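Local coordinates for GTP binding regulator (Thermotoga maritima, PDB 1VR8), which is of unknown function but has a fold similar to that of the Ran-binding protein Mog1p and may act as a GTP-binding regulator, at residues A[31-37]-A[50-56]. Residue numbers count along the deposited sequence, not the author numbering.
Sequences YRLSDVK and KVAVFET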
# COMPACT_ATOMS: atom_id res chain seq x y z
N TYR A 31 -5.08 6.91 -13.73
CA TYR A 31 -4.39 6.96 -12.44
C TYR A 31 -3.08 7.69 -12.74
O TYR A 31 -2.10 7.05 -13.10
CB TYR A 31 -4.08 5.57 -11.91
CG TYR A 31 -5.30 4.75 -11.56
CD1 TYR A 31 -6.12 5.16 -10.55
CD2 TYR A 31 -5.65 3.62 -12.28
CE1 TYR A 31 -7.26 4.46 -10.22
CE2 TYR A 31 -6.84 2.91 -11.97
CZ TYR A 31 -7.62 3.35 -10.92
OH TYR A 31 -8.78 2.74 -10.53
N ARG A 32 -3.08 9.01 -12.65
CA ARG A 32 -1.95 9.81 -13.12
C ARG A 32 -1.09 10.15 -11.93
O ARG A 32 -1.58 10.71 -10.95
CB ARG A 32 -2.42 11.08 -13.79
CG ARG A 32 -3.25 10.87 -15.06
CD ARG A 32 -2.54 9.93 -16.04
NE ARG A 32 -1.23 10.43 -16.46
CZ ARG A 32 -0.26 9.69 -17.02
NH1 ARG A 32 -0.42 8.38 -17.24
NH2 ARG A 32 0.90 10.26 -17.37
N LEU A 33 0.21 9.86 -12.02
CA LEU A 33 1.11 10.17 -10.92
C LEU A 33 1.34 11.69 -10.87
O LEU A 33 1.65 12.33 -11.88
CB LEU A 33 2.43 9.45 -11.18
CG LEU A 33 3.45 9.46 -10.09
CD1 LEU A 33 2.89 8.79 -8.84
CD2 LEU A 33 4.72 8.74 -10.59
N SER A 34 1.13 12.29 -9.70
CA SER A 34 1.32 13.69 -9.54
C SER A 34 2.43 14.09 -8.57
O SER A 34 2.89 15.23 -8.61
CB SER A 34 0.01 14.36 -9.15
OG SER A 34 -0.37 13.99 -7.87
N ASP A 35 2.87 13.16 -7.72
CA ASP A 35 3.89 13.43 -6.72
C ASP A 35 4.51 12.14 -6.22
O ASP A 35 3.85 11.12 -6.13
CB ASP A 35 3.27 14.23 -5.57
CG ASP A 35 4.27 15.04 -4.77
OD1 ASP A 35 4.92 14.46 -3.87
OD2 ASP A 35 4.36 16.29 -4.99
N VAL A 36 5.80 12.22 -5.92
CA VAL A 36 6.57 11.15 -5.29
C VAL A 36 7.52 11.80 -4.29
O VAL A 36 8.20 12.78 -4.62
CB VAL A 36 7.40 10.32 -6.29
CG1 VAL A 36 8.15 9.22 -5.57
CG2 VAL A 36 6.52 9.72 -7.36
N LYS A 37 7.55 11.25 -3.08
CA LYS A 37 8.40 11.78 -2.02
C LYS A 37 8.92 10.64 -1.16
O LYS A 37 8.12 9.79 -0.74
CB LYS A 37 7.56 12.73 -1.14
CG LYS A 37 8.30 13.40 -0.03
CD LYS A 37 7.42 14.37 0.77
CE LYS A 37 6.32 13.67 1.48
NZ LYS A 37 5.89 14.47 2.70
N LYS A 50 8.51 5.42 0.39
CA LYS A 50 8.06 6.53 -0.43
C LYS A 50 6.57 6.63 -0.36
O LYS A 50 5.87 5.64 -0.09
CB LYS A 50 8.52 6.39 -1.89
CG LYS A 50 10.00 6.41 -2.00
CD LYS A 50 10.47 6.57 -3.44
CE LYS A 50 11.99 6.49 -3.49
NZ LYS A 50 12.47 6.78 -4.86
N VAL A 51 6.07 7.84 -0.59
CA VAL A 51 4.67 8.08 -0.81
C VAL A 51 4.48 8.73 -2.19
O VAL A 51 5.22 9.65 -2.56
CB VAL A 51 4.02 8.95 0.29
CG1 VAL A 51 4.71 10.28 0.42
CG2 VAL A 51 2.53 9.16 0.00
N ALA A 52 3.49 8.23 -2.91
CA ALA A 52 3.09 8.71 -4.22
C ALA A 52 1.66 9.15 -4.19
O ALA A 52 0.84 8.58 -3.44
CB ALA A 52 3.28 7.59 -5.25
N VAL A 53 1.36 10.22 -4.92
CA VAL A 53 -0.00 10.68 -5.11
C VAL A 53 -0.43 10.44 -6.55
O VAL A 53 0.27 10.84 -7.49
CB VAL A 53 -0.16 12.18 -4.77
CG1 VAL A 53 -1.62 12.61 -4.91
CG2 VAL A 53 0.32 12.47 -3.37
N PHE A 54 -1.57 9.77 -6.70
CA PHE A 54 -2.17 9.53 -8.00
C PHE A 54 -3.43 10.35 -8.08
O PHE A 54 -4.28 10.30 -7.19
CB PHE A 54 -2.51 8.06 -8.16
CG PHE A 54 -1.32 7.18 -8.27
CD1 PHE A 54 -0.69 6.69 -7.15
CD2 PHE A 54 -0.86 6.79 -9.52
CE1 PHE A 54 0.39 5.89 -7.25
CE2 PHE A 54 0.21 5.97 -9.65
CZ PHE A 54 0.86 5.52 -8.53
N GLU A 55 -3.57 11.10 -9.16
CA GLU A 55 -4.81 11.79 -9.46
C GLU A 55 -5.76 10.83 -10.14
O GLU A 55 -5.39 10.17 -11.10
CB GLU A 55 -4.55 12.97 -10.36
CG GLU A 55 -3.60 14.00 -9.82
CD GLU A 55 -4.02 14.62 -8.50
OE1 GLU A 55 -5.25 14.73 -8.22
OE2 GLU A 55 -3.10 15.02 -7.72
N THR A 56 -6.99 10.75 -9.65
CA THR A 56 -7.96 9.78 -10.15
C THR A 56 -9.25 10.56 -10.37
O THR A 56 -9.35 11.73 -10.01
CB THR A 56 -8.22 8.59 -9.20
OG1 THR A 56 -9.08 8.98 -8.12
CG2 THR A 56 -6.98 8.03 -8.62
O HOH W 1 3.95 12.15 -2.82
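Residues 32-37 lie on an edge strand of the antiparallel sheet and pair with residues 50-56. Arg32 N donates to Glu55 O at 3.0 Å; the long Arg32 side chain leads away to a salt bridge with Glu27. The register then slips by one residue, because Ser34 and Asp35 both face Val53. Ser34 N bonds Val53 O at 2.8 Å, whereas Asp35 N reaches the same oxygen only weakly, at 3.5 Å. With the helix-like psi of -17° at Ser34, this is a classic beta bulge, a common irregularity of antiparallel sheets. Ser34 suits the spot: its p rotamer brings the small hydroxyl OG to 2.9 Å from Glu55 OE2 and 3.2 Å from Val53 O. Glu55, m at chi1 and chi2, folds its carboxylate back over the strand pair to meet it. The t rotamer of Asp35 allows a water to bridge OD1 to Val51 O, at 2.7 and 2.8 Å.

Val51 (p) and Val53 (t), beta-branched and so suited to strands, share this face; Val53 CG1 lies 3.5 Å from Ser34 OG, and Val51 CG1 3.9 Å from CE of Lys37, whose polar end leads away.

On the opposite face, Leu33, in the tp rotamer, touches Phe24 and lays CD1 over the Phe54 ring, 4.0 Å from its centroid, a CH-pi contact; the same CD1 lies 3.8 Å from Ala52 CB. The small Ala52 rests against Ile23 of helix 19-24, with Val36 CG2 4.4 Å from Ala52 CB. Phe54 and Tyr31, both m, reach Phe129 of helix 126-138, while extended Lys50 carries its ammonium to a salt bridge with Asp20.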